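Local coordinates for uncharacterized protein TP-0789 domain-containing protein (Nitrosomonas europaea ATCC 19718, PDB 3BUU) that is of unknown function but probably binds lipid or lipoprotein cargo in the periplasm, in the manner of other members of the LolA superfamily, at residues 109-112 / 113-117; 19-23 / 24-28; 6-9 / 10-13. All coordinates share one frame; numbering follows the deposited sequence. Where two conformers were deposited one is given.

Contact 1. Residues 109-112 / 113-117; sequences ANFT and GDYHP
Phe111 and Tyr115 meet across a type II beta turn, residues 111-114, which brings the chain from a loop into edge strand 115-125 of the LolA-like fold. Phe111 O takes the closing bond from Asp114 N at 3.0 Å and a second, weak and bent one from Tyr115 N at 3.4 Å. Gly113, with phi at 97°, sits at the third position of the turn, where a CB would collide with Thr112 O. The Tyr115 side chain folds back from the new strand over the residue that opened the turn. Its CB lies 4.1 Å from Phe111 O. With CG anti to its own carbonyl carbon (chi1 -60°), the ring swings toward Phe111 and brings CD2 to 3.4 Å from Phe111 O, an oxygen that lies near the plane of the Tyr115 ring at its edge. The same CD2 is 3.9 Å from Phe111 CD1. One atom further on, CE2 is 3.8 Å from Phe111 CD1 and lies in the plane of the phenylalanine ring, at its edge. The rings thus form an offset edge-to-face pair, planes at 70°, with the edge of Phe111 turned to the face of Tyr115. At the tip, OH leaves the turn and bonds Tyr144 N. Leu135 touches both aromatic side chains, while Phe111 also rests on Leu13 of helix 9-20. The carboxylate of Asp114 is buried: OD1 is paired in salt bridges with Arg76 and Arg108, which would probably hold the group ionised. Its other oxygen reaches back through a water, whose O donates to Asn110 O, just before the turn, at 2.9 Å and to Asp114 OD2 at 3.0 Å.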
loop_
_atom_site.group_PDB
_atom_site.type_symbol
_atom_site.label_atom_id
_atom_site.label_comp_id
_atom_site.label_asym_id
_atom_site.label_seq_id
_atom_site.Cartn_x
_atom_site.Cartn_y
_atom_site.Cartn_z
ATOM N N ALA A 109 -5.732 -0.103 -2.689
ATOM C CA ALA A 109 -6.197 1.105 -2.029
ATOM C C ALA A 109 -6.535 0.843 -0.575
ATOM O O ALA A 109 -6.268 1.681 0.293
ATOM C CB ALA A 109 -7.417 1.662 -2.753
ATOM N N ASN A 110 -7.128 -0.319 -0.318
ATOM C CA ASN A 110 -7.869 -0.514 0.937
ATOM C C ASN A 110 -7.635 -1.852 1.537
ATOM O O ASN A 110 -7.408 -2.813 0.796
ATOM C CB ASN A 110 -9.350 -0.341 0.646
ATOM C CG ASN A 110 -9.650 1.082 0.166
ATOM O OD1 ASN A 110 -9.272 2.015 0.849
ATOM N ND2 ASN A 110 -10.229 1.252 -1.016
ATOM N N PHE A 111 -7.701 -1.967 2.865
ATOM C CA PHE A 111 -7.722 -3.285 3.486
ATOM C C PHE A 111 -9.096 -3.947 3.330
ATOM O O PHE A 111 -9.174 -5.170 3.154
ATOM C CB PHE A 111 -7.408 -3.167 4.971
ATOM C CG PHE A 111 -5.988 -2.787 5.276
ATOM C CD1 PHE A 111 -4.922 -3.616 4.933
ATOM C CD2 PHE A 111 -5.738 -1.599 5.938
ATOM C CE1 PHE A 111 -3.593 -3.233 5.251
ATOM C CE2 PHE A 111 -4.431 -1.253 6.280
ATOM C CZ PHE A 111 -3.370 -2.077 5.916
ATOM N N THR A 112 -10.171 -3.173 3.440
ATOM C CA THR A 112 -11.531 -3.724 3.316
ATOM C C THR A 112 -11.647 -4.443 1.990
ATOM O O THR A 112 -11.209 -3.925 0.952
ATOM C CB THR A 112 -12.564 -2.624 3.437
ATOM O OG1 THR A 112 -12.512 -2.056 4.747
ATOM C CG2 THR A 112 -13.986 -3.141 3.227
ATOM N N GLY A 113 -12.228 -5.643 2.037
ATOM C CA GLY A 113 -12.430 -6.476 0.852
ATOM C C GLY A 113 -11.340 -7.523 0.665
ATOM O O GLY A 113 -11.557 -8.561 0.042
ATOM N N ASP A 114 -10.144 -7.248 1.174
ATOM C CA ASP A 114 -9.026 -8.189 1.060
ATOM C C ASP A 114 -8.810 -9.010 2.328
ATOM O O ASP A 114 -8.144 -10.027 2.299
ATOM C CB ASP A 114 -7.720 -7.442 0.754
ATOM C CG ASP A 114 -7.563 -7.033 -0.690
ATOM O OD1 ASP A 114 -8.488 -7.346 -1.501
ATOM O OD2 ASP A 114 -6.491 -6.413 -1.003
ATOM N N TYR A 115 -9.331 -8.515 3.468
ATOM C CA TYR A 115 -9.075 -9.099 4.771
ATOM C C TYR A 115 -10.364 -9.140 5.560
ATOM O O TYR A 115 -11.144 -8.185 5.549
ATOM C CB TYR A 115 -8.078 -8.259 5.609
ATOM C CG TYR A 115 -6.754 -8.135 4.914
ATOM C CD1 TYR A 115 -5.767 -9.103 5.078
ATOM C CD2 TYR A 115 -6.509 -7.100 4.034
ATOM C CE1 TYR A 115 -4.568 -9.044 4.366
ATOM C CE2 TYR A 115 -5.326 -7.032 3.309
ATOM C CZ TYR A 115 -4.358 -8.003 3.467
ATOM O OH TYR A 115 -3.211 -7.956 2.735
ATOM N N HIS A 116 -10.549 -10.221 6.307
ATOM C CA HIS A 116 -11.623 -10.293 7.298
ATOM C C HIS A 116 -11.083 -9.700 8.609
ATOM O O HIS A 116 -10.059 -10.177 9.096
ATOM C CB HIS A 116 -11.981 -11.752 7.508
ATOM C CG HIS A 116 -12.737 -11.983 8.794
ATOM N ND1 HIS A 116 -14.097 -11.821 8.908
ATOM C CD2 HIS A 116 -12.290 -12.254 10.052
ATOM C CE1 HIS A 116 -14.475 -12.046 10.163
ATOM N NE2 HIS A 116 -13.390 -12.308 10.874
ATOM N N PRO A 117 -11.714 -8.652 9.150
ATOM C CA PRO A 117 -11.249 -8.056 10.394
ATOM C C PRO A 117 -11.933 -8.605 11.646
ATOM O O PRO A 117 -13.122 -8.878 11.630
ATOM C CB PRO A 117 -11.646 -6.590 10.206
ATOM C CG PRO A 117 -12.917 -6.655 9.439
ATOM C CD PRO A 117 -12.820 -7.888 8.565
HETATM O O HOH W 1 -5.054 -4.451 0.774
#

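Contact 2. Residues 19-23 / 24-28; sequences IRFPQ and DSFQV
An inverse gamma turn centred on Gln23 joins the end of helix 9-20 to strand 26-36, and Phe21 and Phe26 pack against each other across the turn. The turn is marked by a weak bond, Asp24 N to Pro22 O at 3.1 Å. Phe26 CZ stands 3.4 Å from Phe21 CD1, over one face of that ring near its rim, and CE2 lies 3.8 Å from Phe21 CB. The rings are oblique, planes at 39°. Phe26 CG lies between its backbone N and carbonyl carbon (chi1 69°), a rotamer that carries the ring back to the residues before the turn. Pro22 CD covers one Phe26 face, 4.1 Å from CD2, and Arg20 CG covers the Phe21 face opposite Phe26. Through its bent chain, Gln23 NE2 donates to Phe21 O at 3.0 Å; the oxygen lies in the plane of the Gln23 amide, but NE2 comes from above the Phe21 carbonyl plane. NE2 also bonds Asn110 OD1. On the strand side, Asp24 OD1 takes Ser25 N at 2.8 Å. Strand 26-36 runs between strands 39-51 and 202-212, and Met210 of the latter touches both Phe21 and Pro22.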
loop_
_atom_site.group_PDB
_atom_site.type_symbol
_atom_site.label_atom_id
_atom_site.label_comp_id
_atom_site.label_asym_id
_atom_site.label_seq_id
_atom_site.Cartn_x
_atom_site.Cartn_y
_atom_site.Cartn_z
ATOM N N ILE A 19 -9.714 7.185 6.043
ATOM C CA ILE A 19 -8.729 8.172 6.434
ATOM C C ILE A 19 -7.469 8.057 5.564
ATOM O O ILE A 19 -6.906 9.075 5.165
ATOM C CB ILE A 19 -8.460 8.074 7.927
ATOM C CG1 ILE A 19 -9.670 8.638 8.673
ATOM C CG2 ILE A 19 -7.144 8.746 8.303
ATOM C CD1 ILE A 19 -9.688 8.262 10.138
ATOM N N ARG A 20 -7.019 6.838 5.321
ATOM C CA ARG A 20 -5.832 6.651 4.519
ATOM C C ARG A 20 -6.024 7.229 3.111
ATOM O O ARG A 20 -5.160 7.979 2.633
ATOM C CB ARG A 20 -5.533 5.167 4.472
ATOM C CG ARG A 20 -4.395 4.716 3.516
ATOM C CD ARG A 20 -2.985 5.023 3.999
ATOM N NE ARG A 20 -2.078 4.217 3.163
ATOM C CZ ARG A 20 -1.147 4.657 2.294
ATOM N NH1 ARG A 20 -0.931 5.984 2.076
ATOM N NH2 ARG A 20 -0.450 3.737 1.620
ATOM N N PHE A 21 -7.108 6.854 2.448
ATOM C CA PHE A 21 -7.303 7.285 1.051
ATOM C C PHE A 21 -8.763 7.596 0.792
ATOM O O PHE A 21 -9.659 7.007 1.375
ATOM C CB PHE A 21 -6.937 6.186 0.042
ATOM C CG PHE A 21 -5.479 5.929 -0.149
ATOM C CD1 PHE A 21 -4.579 6.963 -0.372
ATOM C CD2 PHE A 21 -5.008 4.633 -0.217
ATOM C CE1 PHE A 21 -3.224 6.699 -0.658
ATOM C CE2 PHE A 21 -3.659 4.384 -0.499
ATOM C CZ PHE A 21 -2.783 5.422 -0.715
ATOM N N PRO A 22 -9.010 8.516 -0.164
ATOM C CA PRO A 22 -10.356 8.698 -0.635
ATOM C C PRO A 22 -10.939 7.388 -1.119
ATOM O O PRO A 22 -10.216 6.576 -1.733
ATOM C CB PRO A 22 -10.192 9.638 -1.805
ATOM C CG PRO A 22 -8.898 10.240 -1.682
ATOM C CD PRO A 22 -8.033 9.344 -0.897
ATOM N N GLN A 23 -12.229 7.172 -0.862
ATOM C CA GLN A 23 -12.928 5.983 -1.353
ATOM C C GLN A 23 -13.520 6.343 -2.702
ATOM O O GLN A 23 -14.738 6.475 -2.870
ATOM C CB GLN A 23 -13.974 5.502 -0.339
ATOM C CG GLN A 23 -13.297 5.196 1.024
ATOM C CD GLN A 23 -12.292 4.072 0.934
ATOM O OE1 GLN A 23 -12.685 2.938 0.642
ATOM N NE2 GLN A 23 -11.002 4.378 1.080
ATOM N N ASP A 24 -12.617 6.564 -3.645
ATOM C CA ASP A 24 -12.929 7.152 -4.924
ATOM C C ASP A 24 -11.724 6.950 -5.814
ATOM O O ASP A 24 -10.663 6.553 -5.331
ATOM C CB ASP A 24 -13.227 8.655 -4.713
ATOM C CG ASP A 24 -14.115 9.245 -5.747
ATOM O OD1 ASP A 24 -14.387 8.605 -6.789
ATOM O OD2 ASP A 24 -14.547 10.375 -5.495
ATOM N N SER A 25 -11.885 7.280 -7.089
ATOM C CA SER A 25 -10.787 7.237 -8.042
ATOM C C SER A 25 -9.841 8.428 -7.882
ATOM O O SER A 25 -10.277 9.590 -7.861
ATOM C CB SER A 25 -11.382 7.238 -9.456
ATOM O OG SER A 25 -12.100 6.046 -9.687
ATOM N N PHE A 26 -8.538 8.169 -7.793
ATOM C CA PHE A 26 -7.608 9.246 -7.562
ATOM C C PHE A 26 -6.242 8.931 -8.156
ATOM O O PHE A 26 -5.934 7.789 -8.504
ATOM C CB PHE A 26 -7.510 9.597 -6.046
ATOM C CG PHE A 26 -6.849 8.549 -5.197
ATOM C CD1 PHE A 26 -5.457 8.558 -5.017
ATOM C CD2 PHE A 26 -7.585 7.564 -4.550
ATOM C CE1 PHE A 26 -4.834 7.590 -4.228
ATOM C CE2 PHE A 26 -6.930 6.593 -3.774
ATOM C CZ PHE A 26 -5.595 6.632 -3.610
ATOM N N GLN A 27 -5.435 9.988 -8.241
ATOM C CA GLN A 27 -4.044 9.944 -8.622
ATOM C C GLN A 27 -3.213 10.374 -7.418
ATOM O O GLN A 27 -3.617 11.266 -6.655
ATOM C CB GLN A 27 -3.851 10.901 -9.806
ATOM C CG GLN A 27 -2.456 10.846 -10.317
ATOM C CD GLN A 27 -2.224 11.845 -11.418
ATOM O OE1 GLN A 27 -2.804 11.755 -12.495
ATOM N NE2 GLN A 27 -1.371 12.826 -11.151
ATOM N N VAL A 28 -2.025 9.783 -7.268
ATOM C CA VAL A 28 -1.089 10.243 -6.264
ATOM C C VAL A 28 0.332 9.937 -6.699
ATOM O O VAL A 28 0.549 8.966 -7.437
ATOM C CB VAL A 28 -1.420 9.642 -4.880
ATOM C CG1 VAL A 28 -1.178 8.142 -4.835
ATOM C CG2 VAL A 28 -0.674 10.351 -3.759
#

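Contact 3. Residues 6-9 / 10-13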
loop_
_atom_site.group_PDB
_atom_site.type_symbol
_atom_site.label_atom_id
_atom_site.label_comp_id
_atom_site.label_asym_id
_atom_site.label_seq_id
_atom_site.Cartn_x
_atom_site.Cartn_y
_atom_site.Cartn_z
ATOM N N ALA A 6 -23.223 0.634 17.517
ATOM C CA ALA A 6 -21.970 0.045 18.057
ATOM C C ALA A 6 -20.885 0.057 16.980
ATOM O O ALA A 6 -21.148 -0.127 15.786
ATOM C CB ALA A 6 -22.212 -1.386 18.537
ATOM N N VAL A 7 -19.657 0.247 17.401
ATOM C CA VAL A 7 -18.521 0.090 16.523
ATOM C C VAL A 7 -18.323 -1.412 16.257
ATOM O O VAL A 7 -18.463 -2.199 17.191
ATOM C CB VAL A 7 -17.305 0.714 17.337
ATOM C CG1 VAL A 7 -16.039 0.472 16.713
ATOM C CG2 VAL A 7 -17.531 2.202 17.573
ATOM N N THR A 8 -17.998 -1.763 15.020
ATOM C CA THR A 8 -17.713 -3.132 14.711
ATOM C C THR A 8 -16.300 -3.209 14.140
ATOM O O THR A 8 -15.748 -2.199 13.695
ATOM C CB THR A 8 -18.704 -3.714 13.699
ATOM O OG1 THR A 8 -18.432 -3.137 12.414
ATOM C CG2 THR A 8 -20.141 -3.453 14.127
ATOM N N ALA A 9 -15.699 -4.380 14.119
ATOM C CA ALA A 9 -14.380 -4.513 13.458
ATOM C C ALA A 9 -14.448 -4.016 12.010
ATOM O O ALA A 9 -13.529 -3.359 11.530
ATOM C CB ALA A 9 -13.901 -5.953 13.544
ATOM N N GLN A 10 -15.527 -4.355 11.320
ATOM C CA GLN A 10 -15.696 -3.926 9.934
ATOM C C GLN A 10 -15.763 -2.405 9.832
ATOM O O GLN A 10 -15.130 -1.792 8.939
ATOM C CB GLN A 10 -16.978 -4.542 9.385
ATOM C CG GLN A 10 -16.839 -6.001 9.097
ATOM C CD GLN A 10 -16.884 -6.950 10.315
ATOM O OE1 GLN A 10 -17.319 -6.592 11.466
ATOM N NE2 GLN A 10 -16.436 -8.213 10.052
ATOM N N SER A 11 -16.517 -1.766 10.720
ATOM C CA SER A 11 -16.634 -0.310 10.642
ATOM C C SER A 11 -15.348 0.394 11.014
ATOM O O SER A 11 -15.022 1.408 10.422
ATOM C CB SER A 11 -17.842 0.224 11.401
ATOM O OG SER A 11 -17.660 0.173 12.791
ATOM N N ILE A 12 -14.596 -0.156 11.969
ATOM C CA ILE A 12 -13.310 0.397 12.345
ATOM C C ILE A 12 -12.380 0.355 11.126
ATOM O O ILE A 12 -11.712 1.332 10.801
ATOM C CB ILE A 12 -12.689 -0.370 13.532
ATOM C CG1 ILE A 12 -13.539 -0.186 14.801
ATOM C CG2 ILE A 12 -11.281 0.127 13.808
ATOM C CD1 ILE A 12 -13.158 -1.198 15.872
ATOM N N LEU A 13 -12.324 -0.795 10.463
ATOM C CA LEU A 13 -11.453 -0.928 9.302
ATOM C C LEU A 13 -11.872 0.025 8.190
ATOM O O LEU A 13 -11.015 0.615 7.534
ATOM C CB LEU A 13 -11.462 -2.376 8.802
ATOM C CG LEU A 13 -10.406 -2.647 7.743
ATOM C CD1 LEU A 13 -9.000 -2.397 8.225
ATOM C CD2 LEU A 13 -10.615 -4.099 7.216
#
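Thr8 and Ser11 form a capping box at the start of helix 9-20, with Thr8 as N-cap. Val7, just before the N-cap, and Ile12, in the helix, make the apolar contact of a hydrophobic staple. Gln10, in the first turn, lays its CB 3.6 Å from Thr8 OG1. Ser11 carries both halves of the box. Its N donates to Thr8 OG1 at 2.9 Å, and its OG receives Thr8 N at 3.0 Å along a nearly straight line (173°). Thr8 OG1 lies between the backbone N and carbonyl carbon of its own residue (chi1 72°), turned in over the helix end, and Ser11 OG takes the equivalent position (chi1 73°), so each hydroxyl faces the other residue's backbone N-H. An alanine in place of Thr8 would lose the hydroxyl and is likely to leave Ser11 N without its capping acceptor, fraying the first turn. Ile12 follows with the first main-chain helical bond, Ile12 N to Thr8 O at 2.9 Å, the donor nearly in line with the carbonyl. Its side chain crosses that of Val7 at about a right angle, and the packing is tight: Val7 CG1 is 3.2 Å from Ile12 CG1 and 3.4 Å from CD1, both closer than usual for carbons. Leu13 N makes the next helical bond, to Ala9 O at 3.0 Å, and the Leu13 side chain turns into the protein. Tyr131 of strand 128-137 touches both Val7 and Ile12, Leu13 lies against Leu135 and Leu149, and Pro117 of edge strand 115-125 packs on Ala9, Gln10 and Leu13.

Contacts 3 and 2 mark the start and the exit of helix 9-20, their centres about 20 Å apart and their nearest atoms about 7 Å; they do not touch. Contact 1 meets both. Toward the helix start, its centre about 12 Å from that of contact 3, Phe111 CB lies 3.7 Å from Leu13 CD1 and Pro117 O 3.6 Å from Ala9 CB. Toward the exit, about 15 Å centre to centre, Asn110 OD1 is 2.9 Å from Gln23 NE2, a probable hydrogen bond, and Ala109 O packs on Phe21. Segment 109-117 thus flanks the helix, consistent with a LolA-like fold in which helices pack against curved antiparallel strands.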